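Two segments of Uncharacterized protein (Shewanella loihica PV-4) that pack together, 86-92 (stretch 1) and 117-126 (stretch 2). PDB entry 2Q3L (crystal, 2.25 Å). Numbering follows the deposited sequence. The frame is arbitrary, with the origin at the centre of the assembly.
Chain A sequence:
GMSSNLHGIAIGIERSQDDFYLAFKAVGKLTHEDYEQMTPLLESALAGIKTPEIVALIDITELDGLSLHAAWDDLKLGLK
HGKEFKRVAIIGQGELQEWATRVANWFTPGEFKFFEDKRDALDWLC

Stretch 1 (86-92) KRVAIIG
Stretch 2 (117-126) DKRDALDWLC

A β-strand running through Val-88 to Ile-91 packs against the C-terminal helix, 118-125; the axes of segment 87-91 and the helix are 8.6 Å apart at closest approach, with N-to-C directions 175° apart, almost exactly antiparallel. Strand phi/psi runs from -139/140 at Arg-87 to -109/116 at Ile-91; the helix stays near -64/-43. Register is set by Ala-89 CA to Ala-121 CA, 5.9 Å, and Ile-91 CA to Lys-118 CA, 6.7 Å. Strand alternation decides which side chains face the helix: Arg-87, Ala-89 and Ile-91 point their CA-to-CB bonds toward it, Val-88 and Ile-90 away.

The apolar contacts centre on two small residues. Ala-89 CB meets Ala-121 CB at 4.0 Å, and the short side chains suit the close backbone approach there. Ala-89 CB also lies 4.1 Å from Leu-125 CD1 (chi1 t, chi2 p) and 4.1 Å from Trp-124 CZ3. In both larger residues the CA-to-CB bond points sideways relative to the strand, yet the end of the side chain comes nearer to it. Further along, Ile-91 (m, t) extends CD1 to 4.0 Å from Ala-121 CB and 3.6 Å from Lys-118 CA, packing against the first helical turn.

Polar contacts gather at the other end, where Arg-87 (m, t, m, chi4 -81°) reaches the helix C-terminus. Its NE and NH2 both donate to Leu-125 O, at 2.8 and 3.0 Å, so the guanidinium presents its edge to a carbonyl near the chain end. Arg-87 NH2 also forms a long salt bridge, 3.7 Å, with the terminal carboxylate atom Cys-126 OXT.

The same arginine supplies a CH-pi contact: Arg-87 CD sits 4.0 Å from the centroid of the Trp-124 six-membered ring (chi1 170°, chi2 89°), 17° off its normal.

Just before the helix, Asp-117 (chi1 t) caps its N-terminus, its OD2 accepting from Asp-120 N at 2.8 Å.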

ATOM      1  N   LYS A  86      22.612  18.323  -1.091  1.00 46.64           N
ATOM      2  CA  LYS A  86      24.024  18.172  -0.705  1.00 46.28           C
ATOM      3  C   LYS A  86      24.186  17.366   0.560  1.00 44.88           C
ATOM      4  O   LYS A  86      25.166  16.655   0.696  1.00 48.29           O
ATOM      5  CB  LYS A  86      24.758  19.504  -0.528  1.00 46.54           C
ATOM      6  CG  LYS A  86      24.167  20.489   0.408  1.00 50.76           C
ATOM      7  CD  LYS A  86      25.029  21.764   0.344  1.00 49.74           C
ATOM      8  CE  LYS A  86      24.383  22.892   1.078  1.00 51.83           C
ATOM      9  NZ  LYS A  86      25.275  24.094   1.021  1.00 53.38           N
ATOM     10  N   ARG A  87      23.260  17.518   1.515  1.00 47.38           N
ATOM     11  CA  ARG A  87      23.306  16.736   2.751  1.00 46.79           C
ATOM     12  C   ARG A  87      21.942  16.286   3.154  1.00 46.41           C
ATOM     13  O   ARG A  87      20.989  17.037   3.053  1.00 49.09           O
ATOM     14  CB  ARG A  87      23.923  17.506   3.938  1.00 46.19           C
ATOM     15  CG  ARG A  87      25.363  17.917   3.750  1.00 44.95           C
ATOM     16  CD  ARG A  87      25.951  18.502   5.070  1.00 49.63           C
ATOM     17  NE  ARG A  87      25.426  19.849   5.311  1.00 52.59           N
ATOM     18  CZ  ARG A  87      25.905  20.954   4.727  1.00 56.21           C
ATOM     19  NH1 ARG A  87      26.915  20.874   3.881  1.00 56.78           N
ATOM     20  NH2 ARG A  87      25.375  22.153   4.984  1.00 49.56           N
ATOM     21  N   VAL A  88      21.882  15.052   3.639  1.00 46.43           N
ATOM     22  CA  VAL A  88      20.679  14.470   4.194  1.00 47.03           C
ATOM     23  C   VAL A  88      20.980  13.780   5.546  1.00 47.07           C
ATOM     24  O   VAL A  88      21.777  12.840   5.647  1.00 46.92           O
ATOM     25  CB  VAL A  88      20.015  13.486   3.212  1.00 45.05           C
ATOM     26  CG1 VAL A  88      18.644  13.067   3.734  1.00 47.15           C
ATOM     27  CG2 VAL A  88      19.868  14.151   1.853  1.00 50.95           C
ATOM     28  N   ALA A  89      20.314  14.263   6.580  1.00 48.64           N
ATOM     29  CA  ALA A  89      20.415  13.699   7.925  1.00 48.47           C
ATOM     30  C   ALA A  89      19.290  12.701   8.130  1.00 48.23           C
ATOM     31  O   ALA A  89      18.155  13.061   7.978  1.00 47.42           O
ATOM     32  CB  ALA A  89      20.275  14.792   8.960  1.00 49.65           C
ATOM     33  N   ILE A  90      19.620  11.464   8.503  1.00 48.06           N
ATOM     34  CA  ILE A  90      18.622  10.481   8.829  1.00 50.28           C
ATOM     35  C   ILE A  90      18.517  10.323  10.336  1.00 48.36           C
ATOM     36  O   ILE A  90      19.489  10.075  10.983  1.00 50.89           O
ATOM     37  CB  ILE A  90      18.971   9.119   8.243  1.00 50.11           C
ATOM     38  CG1 ILE A  90      19.216   9.239   6.724  1.00 49.64           C
ATOM     39  CG2 ILE A  90      17.876   8.118   8.540  1.00 51.28           C
ATOM     40  CD1 ILE A  90      18.075   9.773   5.958  1.00 44.30           C
ATOM     41  N   ILE A  91      17.318  10.445  10.873  1.00 49.03           N
ATOM     42  CA  ILE A  91      17.071  10.302  12.296  1.00 49.83           C
ATOM     43  C   ILE A  91      16.325   9.009  12.530  1.00 48.38           C
ATOM     44  O   ILE A  91      15.214   8.840  12.054  1.00 47.51           O
ATOM     45  CB  ILE A  91      16.279  11.490  12.841  1.00 51.65           C
ATOM     46  CG1 ILE A  91      17.131  12.736  12.661  1.00 58.43           C
ATOM     47  CG2 ILE A  91      15.945  11.305  14.336  1.00 52.55           C
ATOM     48  CD1 ILE A  91      16.585  13.945  13.314  1.00 73.05           C
ATOM     49  N   GLY A  92      16.956   8.083  13.239  1.00 47.25           N
ATOM     50  CA  GLY A  92      16.312   6.814  13.541  1.00 47.47           C
ATOM     51  C   GLY A  92      16.903   6.192  14.786  1.00 48.07           C
ATOM     52  O   GLY A  92      17.434   6.886  15.639  1.00 48.38           O
ATOM     53  N   ASP A 117      19.964  11.630  17.661  1.00 56.10           N
ATOM     54  CA  ASP A 117      19.592  12.923  18.237  1.00 56.23           C
ATOM     55  C   ASP A 117      19.379  14.036  17.154  1.00 54.25           C
ATOM     56  O   ASP A 117      20.285  14.335  16.378  1.00 51.65           O
ATOM     57  CB  ASP A 117      20.678  13.373  19.196  1.00 57.18           C
ATOM     58  CG  ASP A 117      20.314  14.663  19.905  1.00 63.58           C
ATOM     59  OD1 ASP A 117      19.356  14.626  20.700  1.00 68.05           O
ATOM     60  OD2 ASP A 117      20.963  15.703  19.655  1.00 63.93           O
ATOM     61  N   LYS A 118      18.192  14.642  17.158  1.00 52.47           N
ATOM     62  CA  LYS A 118      17.816  15.720  16.250  1.00 53.81           C
ATOM     63  C   LYS A 118      18.764  16.917  16.365  1.00 52.65           C
ATOM     64  O   LYS A 118      19.224  17.427  15.343  1.00 51.74           O
ATOM     65  CB  LYS A 118      16.355  16.134  16.490  1.00 54.18           C
ATOM     66  CG  LYS A 118      15.684  17.063  15.424  1.00 61.69           C
ATOM     67  CD  LYS A 118      14.137  17.113  15.654  1.00 67.87           C
ATOM     68  CE  LYS A 118      13.308  17.459  14.404  1.00 67.89           C
ATOM     69  NZ  LYS A 118      13.241  18.923  14.117  1.00 66.17           N
ATOM     70  N   ARG A 119      19.101  17.347  17.584  1.00 52.13           N
ATOM     71  CA  ARG A 119      20.019  18.489  17.763  1.00 50.14           C
ATOM     72  C   ARG A 119      21.425  18.213  17.168  1.00 48.47           C
ATOM     73  O   ARG A 119      22.040  19.082  16.554  1.00 44.59           O
ATOM     74  CB  ARG A 119      20.079  18.909  19.244  1.00 52.64           C
ATOM     75  N   ASP A 120      21.946  17.008  17.364  1.00 49.02           N
ATOM     76  CA  ASP A 120      23.175  16.622  16.670  1.00 50.14           C
ATOM     77  C   ASP A 120      23.013  16.645  15.149  1.00 49.27           C
ATOM     78  O   ASP A 120      23.907  17.089  14.441  1.00 49.38           O
ATOM     79  CB  ASP A 120      23.585  15.210  17.037  1.00 52.70           C
ATOM     80  CG  ASP A 120      24.323  15.123  18.347  1.00 56.71           C
ATOM     81  OD1 ASP A 120      25.037  16.066  18.734  1.00 69.72           O
ATOM     82  OD2 ASP A 120      24.230  14.052  18.971  1.00 72.06           O
ATOM     83  N   ALA A 121      21.891  16.112  14.651  1.00 49.14           N
ATOM     84  CA  ALA A 121      21.652  16.041  13.223  1.00 46.92           C
ATOM     85  C   ALA A 121      21.591  17.446  12.646  1.00 47.53           C
ATOM     86  O   ALA A 121      22.249  17.755  11.643  1.00 47.27           O
ATOM     87  CB  ALA A 121      20.371  15.310  12.946  1.00 48.30           C
ATOM     88  N   LEU A 122      20.827  18.314  13.293  1.00 46.94           N
ATOM     89  CA  LEU A 122      20.711  19.696  12.807  1.00 49.76           C
ATOM     90  C   LEU A 122      21.985  20.475  12.880  1.00 50.14           C
ATOM     91  O   LEU A 122      22.164  21.371  12.086  1.00 52.79           O
ATOM     92  CB  LEU A 122      19.604  20.477  13.530  1.00 49.92           C
ATOM     93  CG  LEU A 122      18.222  19.938  13.187  1.00 52.47           C
ATOM     94  CD1 LEU A 122      17.157  20.724  13.917  1.00 56.83           C
ATOM     95  CD2 LEU A 122      17.989  19.985  11.690  1.00 56.45           C
ATOM     96  N   ASP A 123      22.852  20.171  13.842  1.00 51.27           N
ATOM     97  CA  ASP A 123      24.121  20.837  13.941  1.00 51.79           C
ATOM     98  C   ASP A 123      24.986  20.495  12.717  1.00 52.25           C
ATOM     99  O   ASP A 123      25.647  21.369  12.152  1.00 55.67           O
ATOM    100  CB  ASP A 123      24.831  20.397  15.237  1.00 54.13           C
ATOM    101  CG  ASP A 123      26.200  21.030  15.398  1.00 55.73           C
ATOM    102  OD1 ASP A 123      26.453  22.088  14.782  1.00 62.35           O
ATOM    103  OD2 ASP A 123      27.038  20.465  16.128  1.00 62.73           O
ATOM    104  N   TRP A 124      24.983  19.223  12.325  1.00 52.07           N
ATOM    105  CA  TRP A 124      25.753  18.742  11.168  1.00 50.45           C
ATOM    106  C   TRP A 124      25.091  19.165   9.852  1.00 51.42           C
ATOM    107  O   TRP A 124      25.766  19.545   8.882  1.00 51.52           O
ATOM    108  CB  TRP A 124      25.899  17.214  11.224  1.00 48.28           C
ATOM    109  CG  TRP A 124      26.462  16.600   9.991  1.00 49.80           C
ATOM    110  CD1 TRP A 124      27.775  16.388   9.706  1.00 48.84           C
ATOM    111  CD2 TRP A 124      25.718  16.079   8.870  1.00 47.57           C
ATOM    112  NE1 TRP A 124      27.904  15.792   8.472  1.00 52.05           N
ATOM    113  CE2 TRP A 124      26.652  15.598   7.937  1.00 54.65           C
ATOM    114  CE3 TRP A 124      24.356  15.975   8.572  1.00 47.56           C
ATOM    115  CZ2 TRP A 124      26.258  15.022   6.716  1.00 50.70           C
ATOM    116  CZ3 TRP A 124      23.978  15.396   7.396  1.00 43.91           C
ATOM    117  CH2 TRP A 124      24.922  14.923   6.475  1.00 45.24           C
ATOM    118  N   LEU A 125      23.772  19.115   9.832  1.00 51.87           N
ATOM    119  CA  LEU A 125      23.026  19.374   8.615  1.00 52.00           C
ATOM    120  C   LEU A 125      23.173  20.773   8.104  1.00 54.34           C
ATOM    121  O   LEU A 125      23.371  20.969   6.921  1.00 51.94           O
ATOM    122  CB  LEU A 125      21.541  19.108   8.813  1.00 49.56           C
ATOM    123  CG  LEU A 125      20.645  19.114   7.548  1.00 51.47           C
ATOM    124  CD1 LEU A 125      21.074  18.037   6.568  1.00 48.32           C
ATOM    125  CD2 LEU A 125      19.169  18.901   7.906  1.00 49.14           C
ATOM    126  N   CYS A 126      23.007  21.746   8.987  1.00 59.46           N
ATOM    127  CA  CYS A 126      23.056  23.155   8.605  1.00 63.52           C
ATOM    128  C   CYS A 126      24.403  23.708   8.999  1.00 68.09           C
ATOM    129  O   CYS A 126      24.854  23.653  10.180  1.00 70.61           O
ATOM    130  CB  CYS A 126      21.947  23.939   9.296  1.00 63.87           C
ATOM    131  SG  CYS A 126      20.320  23.153   9.179  1.00 62.59           S
ATOM    132  OXT CYS A 126      25.043  24.198   8.077  1.00 70.87           O
TER